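Predicted ATPase of the ABC class (Vibrio vulnificus, PDB 5D6A) probably binds and hydrolyses ATP as an ABC-class ATPase, though its cellular role is undefined. Local coordinates at residues F55-D60 / K168-S173; S80-S85 / E136-R141. One frame throughout, in Å; residues are numbered along the deposited sequence.

Contact 1: residues F55-D60 / K168-S173; sequences FDLFID and KFIRRS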
ATOM      1  N   PHE A  55     -10.527 -39.132 -17.118  1.00 62.89           N
ATOM      2  CA  PHE A  55      -9.509 -38.469 -16.307  1.00 59.00           C
ATOM      3  C   PHE A  55      -9.443 -38.991 -14.881  1.00 58.14           C
ATOM      4  O   PHE A  55     -10.300 -39.758 -14.444  1.00 59.75           O
ATOM      5  CB  PHE A  55      -9.808 -36.967 -16.259  1.00 56.37           C
ATOM      6  CG  PHE A  55     -11.141 -36.633 -15.653  1.00 56.21           C
ATOM      7  CD1 PHE A  55     -12.293 -36.644 -16.429  1.00 57.20           C
ATOM      8  CD2 PHE A  55     -11.246 -36.299 -14.308  1.00 55.17           C
ATOM      9  CE1 PHE A  55     -13.523 -36.337 -15.875  1.00 57.20           C
ATOM     10  CE2 PHE A  55     -12.473 -35.991 -13.750  1.00 55.33           C
ATOM     11  CZ  PHE A  55     -13.614 -36.010 -14.534  1.00 56.54           C
ATOM     12  N   ASP A  56      -8.405 -38.566 -14.170  1.00 55.90           N
ATOM     13  CA  ASP A  56      -8.212 -38.908 -12.771  1.00 56.01           C
ATOM     14  C   ASP A  56      -8.526 -37.653 -11.972  1.00 53.47           C
ATOM     15  O   ASP A  56      -8.001 -36.582 -12.270  1.00 51.55           O
ATOM     16  CB  ASP A  56      -6.772 -39.350 -12.504  1.00 57.60           C
ATOM     17  CG  ASP A  56      -6.404 -40.636 -13.224  1.00 61.15           C
ATOM     18  OD1 ASP A  56      -7.305 -41.313 -13.760  1.00 64.63           O
ATOM     19  OD2 ASP A  56      -5.205 -40.980 -13.244  1.00 62.76           O
ATOM     20  N   LEU A  57      -9.397 -37.780 -10.976  1.00 53.98           N
ATOM     21  CA  LEU A  57      -9.778 -36.650 -10.138  1.00 52.45           C
ATOM     22  C   LEU A  57      -9.090 -36.759  -8.790  1.00 53.39           C
ATOM     23  O   LEU A  57      -9.127 -37.810  -8.150  1.00 55.84           O
ATOM     24  CB  LEU A  57     -11.293 -36.614  -9.941  1.00 52.73           C
ATOM     25  CG  LEU A  57     -11.854 -35.417  -9.165  1.00 51.35           C
ATOM     26  CD1 LEU A  57     -11.506 -34.102  -9.850  1.00 48.87           C
ATOM     27  CD2 LEU A  57     -13.360 -35.549  -9.004  1.00 52.74           C
ATOM     28  N   PHE A  58      -8.465 -35.667  -8.363  1.00 53.10           N
ATOM     29  CA  PHE A  58      -7.765 -35.619  -7.086  1.00 54.16           C
ATOM     30  C   PHE A  58      -8.377 -34.543  -6.196  1.00 53.61           C
ATOM     31  O   PHE A  58      -8.522 -33.398  -6.613  1.00 52.14           O
ATOM     32  CB  PHE A  58      -6.280 -35.323  -7.305  1.00 53.60           C
ATOM     33  CG  PHE A  58      -5.581 -36.332  -8.169  1.00 54.99           C
ATOM     34  CD1 PHE A  58      -5.556 -36.185  -9.551  1.00 53.99           C
ATOM     35  CD2 PHE A  58      -4.946 -37.431  -7.605  1.00 57.01           C
ATOM     36  CE1 PHE A  58      -4.913 -37.116 -10.352  1.00 55.52           C
ATOM     37  CE2 PHE A  58      -4.303 -38.366  -8.400  1.00 58.22           C
ATOM     38  CZ  PHE A  58      -4.287 -38.209  -9.775  1.00 57.59           C
ATOM     39  N   ILE A  59      -8.744 -34.928  -4.977  1.00 56.26           N
ATOM     40  CA  ILE A  59      -9.309 -34.008  -3.992  1.00 56.85           C
ATOM     41  C   ILE A  59      -8.275 -33.951  -2.872  1.00 58.79           C
ATOM     42  O   ILE A  59      -8.227 -34.833  -2.017  1.00 61.18           O
ATOM     43  CB  ILE A  59     -10.680 -34.499  -3.498  1.00 58.51           C
ATOM     44  CG1 ILE A  59     -11.594 -34.744  -4.708  1.00 58.22           C
ATOM     45  CG2 ILE A  59     -11.291 -33.493  -2.531  1.00 58.59           C
ATOM     46  CD1 ILE A  59     -12.987 -35.227  -4.376  1.00 59.27           C
ATOM     47  N   ASP A  60      -7.450 -32.907  -2.895  1.00 59.08           N
ATOM     48  CA  ASP A  60      -6.319 -32.766  -1.970  1.00 60.74           C
ATOM     49  C   ASP A  60      -6.593 -32.169  -0.596  1.00 60.60           C
ATOM     50  O   ASP A  60      -6.169 -32.730   0.414  1.00 64.64           O
ATOM     51  CB  ASP A  60      -5.228 -31.935  -2.646  1.00 61.52           C
ATOM     52  CG  ASP A  60      -4.733 -32.563  -3.931  1.00 62.33           C
ATOM     53  OD1 ASP A  60      -4.748 -33.806  -4.040  1.00 65.10           O
ATOM     54  OD2 ASP A  60      -4.312 -31.809  -4.830  1.00 63.11           O
ATOM     55  N   LYS A 168     -17.532 -31.972 -17.081  1.00 52.54           N
ATOM     56  CA  LYS A 168     -17.745 -31.361 -18.390  1.00 53.25           C
ATOM     57  C   LYS A 168     -16.751 -30.239 -18.665  1.00 51.86           C
ATOM     58  O   LYS A 168     -16.251 -30.122 -19.781  1.00 53.14           O
ATOM     59  CB  LYS A 168     -19.185 -30.861 -18.537  1.00 54.71           C
ATOM     60  CG  LYS A 168     -20.202 -31.989 -18.569  1.00 57.32           C
ATOM     61  CD  LYS A 168     -21.624 -31.488 -18.741  1.00 58.98           C
ATOM     62  CE  LYS A 168     -22.588 -32.658 -18.861  1.00 61.59           C
ATOM     63  NZ  LYS A 168     -23.984 -32.213 -19.106  1.00 63.87           N
ATOM     64  N   PHE A 169     -16.453 -29.424 -17.654  1.00 50.56           N
ATOM     65  CA  PHE A 169     -15.499 -28.326 -17.836  1.00 48.23           C
ATOM     66  C   PHE A 169     -14.087 -28.873 -18.024  1.00 46.91           C
ATOM     67  O   PHE A 169     -13.315 -28.337 -18.817  1.00 46.55           O
ATOM     68  CB  PHE A 169     -15.527 -27.348 -16.658  1.00 47.56           C
ATOM     69  CG  PHE A 169     -16.910 -26.917 -16.261  1.00 48.92           C
ATOM     70  CD1 PHE A 169     -17.802 -26.435 -17.211  1.00 50.49           C
ATOM     71  CD2 PHE A 169     -17.304 -26.947 -14.931  1.00 49.04           C
ATOM     72  CE1 PHE A 169     -19.077 -26.036 -16.848  1.00 51.80           C
ATOM     73  CE2 PHE A 169     -18.571 -26.536 -14.559  1.00 50.83           C
ATOM     74  CZ  PHE A 169     -19.459 -26.080 -15.519  1.00 52.19           C
ATOM     75  N   ILE A 170     -13.762 -29.938 -17.293  1.00 46.54           N
ATOM     76  CA  ILE A 170     -12.453 -30.585 -17.387  1.00 46.07           C
ATOM     77  C   ILE A 170     -12.244 -31.165 -18.785  1.00 47.37           C
ATOM     78  O   ILE A 170     -11.133 -31.128 -19.316  1.00 46.50           O
ATOM     79  CB  ILE A 170     -12.292 -31.703 -16.332  1.00 46.53           C
ATOM     80  CG1 ILE A 170     -12.258 -31.098 -14.925  1.00 45.74           C
ATOM     81  CG2 ILE A 170     -11.012 -32.492 -16.575  1.00 46.63           C
ATOM     82  CD1 ILE A 170     -12.315 -32.118 -13.805  1.00 46.59           C
ATOM     83  N   ARG A 171     -13.313 -31.698 -19.373  1.00 49.82           N
ATOM     84  CA  ARG A 171     -13.235 -32.273 -20.715  1.00 52.16           C
ATOM     85  C   ARG A 171     -13.183 -31.191 -21.788  1.00 51.93           C
ATOM     86  O   ARG A 171     -12.224 -31.118 -22.553  1.00 52.88           O
ATOM     87  CB  ARG A 171     -14.411 -33.220 -20.981  1.00 54.61           C
ATOM     88  CG  ARG A 171     -14.370 -34.492 -20.150  1.00 55.94           C
ATOM     89  CD  ARG A 171     -15.483 -35.459 -20.524  1.00 58.28           C
ATOM     90  NE  ARG A 171     -15.428 -36.679 -19.714  1.00 59.37           N
ATOM     91  CZ  ARG A 171     -16.161 -36.916 -18.626  1.00 59.39           C
ATOM     92  NH1 ARG A 171     -17.057 -36.037 -18.192  1.00 58.98           N
ATOM     93  NH2 ARG A 171     -16.010 -38.064 -17.974  1.00 60.69           N
ATOM     94  N   ARG A 172     -14.204 -30.345 -21.825  1.00 52.25           N
ATOM     95  CA  ARG A 172     -14.286 -29.278 -22.827  1.00 52.91           C
ATOM     96  C   ARG A 172     -13.037 -28.401 -22.909  1.00 50.42           C
ATOM     97  O   ARG A 172     -12.624 -28.004 -23.999  1.00 49.98           O
ATOM     98  CB  ARG A 172     -15.507 -28.398 -22.569  1.00 53.76           C
ATOM     99  CG  ARG A 172     -16.837 -29.111 -22.745  1.00 56.88           C
ATOM    100  CD  ARG A 172     -17.989 -28.173 -22.430  1.00 59.09           C
ATOM    101  NE  ARG A 172     -18.069 -27.065 -23.381  1.00 60.78           N
ATOM    102  CZ  ARG A 172     -18.868 -26.010 -23.248  1.00 61.89           C
ATOM    103  NH1 ARG A 172     -19.655 -25.888 -22.182  1.00 63.11           N
ATOM    104  NH2 ARG A 172     -18.868 -25.059 -24.176  1.00 62.21           N
ATOM    105  N   SER A 173     -12.435 -28.107 -21.762  1.00 48.58           N
ATOM    106  CA  SER A 173     -11.243 -27.260 -21.729  1.00 47.51           C
ATOM    107  C   SER A 173      -9.994 -27.975 -22.244  1.00 46.82           C
ATOM    108  O   SER A 173      -9.000 -27.326 -22.556  1.00 45.47           O
ATOM    109  CB  SER A 173     -10.983 -26.751 -20.308  1.00 46.15           C
ATOM    110  OG  SER A 173     -10.646 -27.819 -19.440  1.00 46.89           O
TER

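Contact 2: residues S80-S85 / E136-R141; sequences SLTGLS and EGIELR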
ATOM      1  N   SER A  80      -3.422 -38.672 -25.078  1.00 64.13           N
ATOM      2  CA  SER A  80      -4.144 -39.491 -26.055  1.00 67.61           C
ATOM      3  C   SER A  80      -5.621 -39.124 -26.191  1.00 66.78           C
ATOM      4  O   SER A  80      -6.181 -39.166 -27.289  1.00 68.73           O
ATOM      5  CB  SER A  80      -4.040 -40.968 -25.677  1.00 70.58           C
ATOM      6  OG  SER A  80      -2.687 -41.366 -25.580  1.00 72.46           O
ATOM      7  N   LEU A  81      -6.237 -38.750 -25.075  1.00 63.92           N
ATOM      8  CA  LEU A  81      -7.662 -38.433 -25.039  1.00 63.12           C
ATOM      9  C   LEU A  81      -7.995 -36.962 -25.305  1.00 60.51           C
ATOM     10  O   LEU A  81      -9.172 -36.593 -25.326  1.00 60.33           O
ATOM     11  CB  LEU A  81      -8.211 -38.815 -23.662  1.00 62.33           C
ATOM     12  CG  LEU A  81      -7.837 -40.214 -23.157  1.00 64.81           C
ATOM     13  CD1 LEU A  81      -8.393 -40.443 -21.760  1.00 64.14           C
ATOM     14  CD2 LEU A  81      -8.314 -41.293 -24.121  1.00 68.61           C
ATOM     15  N   THR A  82      -6.975 -36.134 -25.527  1.00 58.92           N
ATOM     16  CA  THR A  82      -7.172 -34.691 -25.716  1.00 56.51           C
ATOM     17  C   THR A  82      -7.096 -34.184 -27.155  1.00 57.51           C
ATOM     18  O   THR A  82      -7.763 -33.210 -27.503  1.00 55.81           O
ATOM     19  CB  THR A  82      -6.125 -33.899 -24.906  1.00 54.22           C
ATOM     20  OG1 THR A  82      -4.810 -34.205 -25.387  1.00 54.28           O
ATOM     21  CG2 THR A  82      -6.215 -34.245 -23.422  1.00 53.86           C
ATOM     22  N   GLY A  83      -6.278 -34.827 -27.983  1.00 60.88           N
ATOM     23  CA  GLY A  83      -6.093 -34.385 -29.366  1.00 62.37           C
ATOM     24  C   GLY A  83      -5.212 -33.141 -29.422  1.00 60.29           C
ATOM     25  O   GLY A  83      -5.319 -32.334 -30.347  1.00 59.58           O
ATOM     26  N   LEU A  84      -4.342 -32.993 -28.422  1.00 58.75           N
ATOM     27  CA  LEU A  84      -3.435 -31.848 -28.325  1.00 57.05           C
ATOM     28  C   LEU A  84      -1.982 -32.285 -28.107  1.00 58.22           C
ATOM     29  O   LEU A  84      -1.164 -31.509 -27.610  1.00 56.30           O
ATOM     30  CB  LEU A  84      -3.876 -30.928 -27.177  1.00 54.27           C
ATOM     31  CG  LEU A  84      -5.264 -30.288 -27.293  1.00 53.44           C
ATOM     32  CD1 LEU A  84      -5.646 -29.579 -26.004  1.00 50.47           C
ATOM     33  CD2 LEU A  84      -5.324 -29.326 -28.470  1.00 53.78           C
ATOM     34  N   SER A  85      -1.663 -33.521 -28.488  1.00 61.62           N
ATOM     35  CA  SER A  85      -0.305 -34.054 -28.329  1.00 63.28           C
ATOM     36  C   SER A  85       0.717 -33.230 -29.109  1.00 63.39           C
ATOM     37  O   SER A  85       1.871 -33.105 -28.696  1.00 64.50           O
ATOM     38  CB  SER A  85      -0.241 -35.510 -28.794  1.00 66.36           C
ATOM     39  OG  SER A  85      -1.114 -36.324 -28.035  1.00 66.74           O
ATOM     40  N   GLU A 136       3.230 -37.216 -19.663  1.00 71.20           N
ATOM     41  CA  GLU A 136       2.047 -38.068 -19.569  1.00 69.95           C
ATOM     42  C   GLU A 136       0.785 -37.353 -20.044  1.00 64.92           C
ATOM     43  O   GLU A 136       0.000 -37.918 -20.802  1.00 65.76           O
ATOM     44  CB  GLU A 136       1.828 -38.563 -18.129  1.00 71.38           C
ATOM     45  CG  GLU A 136       2.966 -39.378 -17.526  1.00 75.24           C
ATOM     46  CD  GLU A 136       4.192 -38.552 -17.177  1.00 75.90           C
ATOM     47  OE1 GLU A 136       4.118 -37.304 -17.218  1.00 72.95           O
ATOM     48  OE2 GLU A 136       5.235 -39.156 -16.847  1.00 80.88           O
ATOM     49  N   GLY A 137       0.582 -36.116 -19.597  1.00 59.21           N
ATOM     50  CA  GLY A 137      -0.614 -35.379 -19.991  1.00 55.05           C
ATOM     51  C   GLY A 137      -0.773 -33.989 -19.408  1.00 50.39           C
ATOM     52  O   GLY A 137       0.170 -33.396 -18.879  1.00 48.72           O
ATOM     53  N   ILE A 138      -1.994 -33.476 -19.517  1.00 47.50           N
ATOM     54  CA  ILE A 138      -2.338 -32.148 -19.034  1.00 44.50           C
ATOM     55  C   ILE A 138      -2.902 -32.239 -17.619  1.00 43.98           C
ATOM     56  O   ILE A 138      -3.732 -33.104 -17.330  1.00 44.89           O
ATOM     57  CB  ILE A 138      -3.394 -31.496 -19.949  1.00 42.96           C
ATOM     58  CG1 ILE A 138      -2.919 -31.524 -21.407  1.00 44.05           C
ATOM     59  CG2 ILE A 138      -3.693 -30.074 -19.499  1.00 40.69           C
ATOM     60  CD1 ILE A 138      -3.913 -30.958 -22.397  1.00 43.70           C
ATOM     61  N   GLU A 139      -2.449 -31.349 -16.738  1.00 42.17           N
ATOM     62  CA  GLU A 139      -2.939 -31.323 -15.363  1.00 41.98           C
ATOM     63  C   GLU A 139      -3.600 -29.985 -15.052  1.00 39.88           C
ATOM     64  O   GLU A 139      -3.044 -28.925 -15.342  1.00 38.71           O
ATOM     65  CB  GLU A 139      -1.812 -31.597 -14.361  1.00 42.81           C
ATOM     66  CG  GLU A 139      -2.272 -31.554 -12.908  1.00 43.24           C
ATOM     67  CD  GLU A 139      -1.180 -31.898 -11.911  1.00 45.53           C
ATOM     68  OE1 GLU A 139      -0.105 -32.383 -12.326  1.00 48.28           O
ATOM     69  OE2 GLU A 139      -1.406 -31.688 -10.702  1.00 45.37           O
ATOM     70  N   LEU A 140      -4.793 -30.053 -14.465  1.00 39.45           N
ATOM     71  CA  LEU A 140      -5.547 -28.871 -14.080  1.00 38.32           C
ATOM     72  C   LEU A 140      -5.611 -28.799 -12.570  1.00 38.32           C
ATOM     73  O   LEU A 140      -5.806 -29.817 -11.903  1.00 39.14           O
ATOM     74  CB  LEU A 140      -6.973 -28.939 -14.617  1.00 38.68           C
ATOM     75  CG  LEU A 140      -7.144 -29.123 -16.120  1.00 39.19           C
ATOM     76  CD1 LEU A 140      -8.627 -29.201 -16.443  1.00 39.44           C
ATOM     77  CD2 LEU A 140      -6.470 -28.002 -16.897  1.00 38.15           C
ATOM     78  N   ARG A 141      -5.445 -27.596 -12.034  1.00 36.74           N
ATOM     79  CA  ARG A 141      -5.521 -27.375 -10.601  1.00 36.92           C
ATOM     80  C   ARG A 141      -6.482 -26.226 -10.359  1.00 36.48           C
ATOM     81  O   ARG A 141      -6.363 -25.170 -10.982  1.00 35.81           O
ATOM     82  CB  ARG A 141      -4.149 -27.072 -10.020  1.00 37.19           C
ATOM     83  CG  ARG A 141      -3.144 -28.194 -10.218  1.00 38.12           C
ATOM     84  CD  ARG A 141      -1.869 -27.912  -9.448  1.00 38.73           C
ATOM     85  NE  ARG A 141      -0.871 -28.956  -9.626  1.00 39.64           N
ATOM     86  CZ  ARG A 141       0.364 -28.898  -9.135  1.00 40.74           C
ATOM     87  NH1 ARG A 141       0.767 -27.840  -8.437  1.00 40.45           N
ATOM     88  NH2 ARG A 141       1.204 -29.898  -9.352  1.00 42.60           N
TER

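Contact 1: residues F55-D60 / K168-S173
Phe55 sends its ring against Ile170 and Arg171, consecutive residues of helix 155-172. CG sits between the backbone N and the carbonyl carbon (chi1 61°), and from there the ring spans the gap between strand and helix. Ile170 meets it with two branches: CD1 lies 3.9 Å from CE2 of Phe55, while CG2 rests over one ring face, displaced toward the rim. A beta-branched residue suits this position, since its two arms can follow the flat aromatic surface without any polar atom to satisfy. Arg171 comes to another part of the ring. Its guanidinium carbon stands at the ring edge, and Phe55 CE1 in turn lies over a guanidinium face, 3.7 Å from NH2; the two planes are 68° apart, so this is not a parallel stack. The segments pack an antiparallel sheet against a helix, with Phe55 just ahead of strand 56-61. Two residues on, Leu57 brings CD1 to 4.5 Å from Ile170 CD1, a looser apolar touch. The long arginine chain, extended from CG to NE, carries the guanidinium up to the Phe55 ring, where NE forms a salt bridge with Asp54 while NH2 and CZ lie against CE1. Phe52 stacks on the Phe55 ring, and Ala75 of strand 71-78 also packs on Ile170.

Contact 2: residues S80-S85 / E136-R141
The start of strand 137-144 meets the loop that leads from strand 71-78 to helix 92-109, where Ile138 packs against Thr82 and Leu84. Its CD1 is the shared point, 4.1 Å from Thr82 CG2 and 4.2 Å from Leu84 CD1. With CG1 of Ile138 anti to the carbonyl carbon (chi1 -53°) and the chain extended beyond it, the terminal methyl projects far enough to meet both loop residues. Threonine suits the loop because it divides its roles: the methyl joins the apolar contact, while OG1 bonds to the carbonyl oxygen of Trp79 and weakly accepts from Leu84 N. Between Thr82 and Leu84, Gly83 has a positive phi of 75°, which by itself favours glycine. In the antiparallel sheet, alternation turns Ile138 to the loop side and sends Glu139 to the other face. Glu139 OE2 there forms a salt bridge with Arg141 NE at 3.0 Å, two residues along the strand. The donor lies above the carboxylate plane, yet OE2 lies nearly in the guanidinium plane. Arg74 NH1 of the adjacent strand shares OE2, and Arg141 NH1 bonds to His548 O.

In the fold
Contact 1 and contact 2 have centres about 11 Å apart and join the same antiparallel sheet to different partners: a helix in contact 1, a loop in contact 2. Both segments of contact 2 fall in the sequence between the two segments of contact 1. Leu140, from the strand of contact 2, packs against the helix segment of contact 1, with CD1 4.1 Å from Ile170 CG2 and 3.9 Å from Ser173 OG. Arg74 of strand 71-78 also connects them, bridging Asp60 of segment 55-60 and Glu139 of segment 136-141. All four segments belong to the N-terminal family region, and none supplies a residue to the AMP-PNP pocket, which is built from residues between 217 and 428.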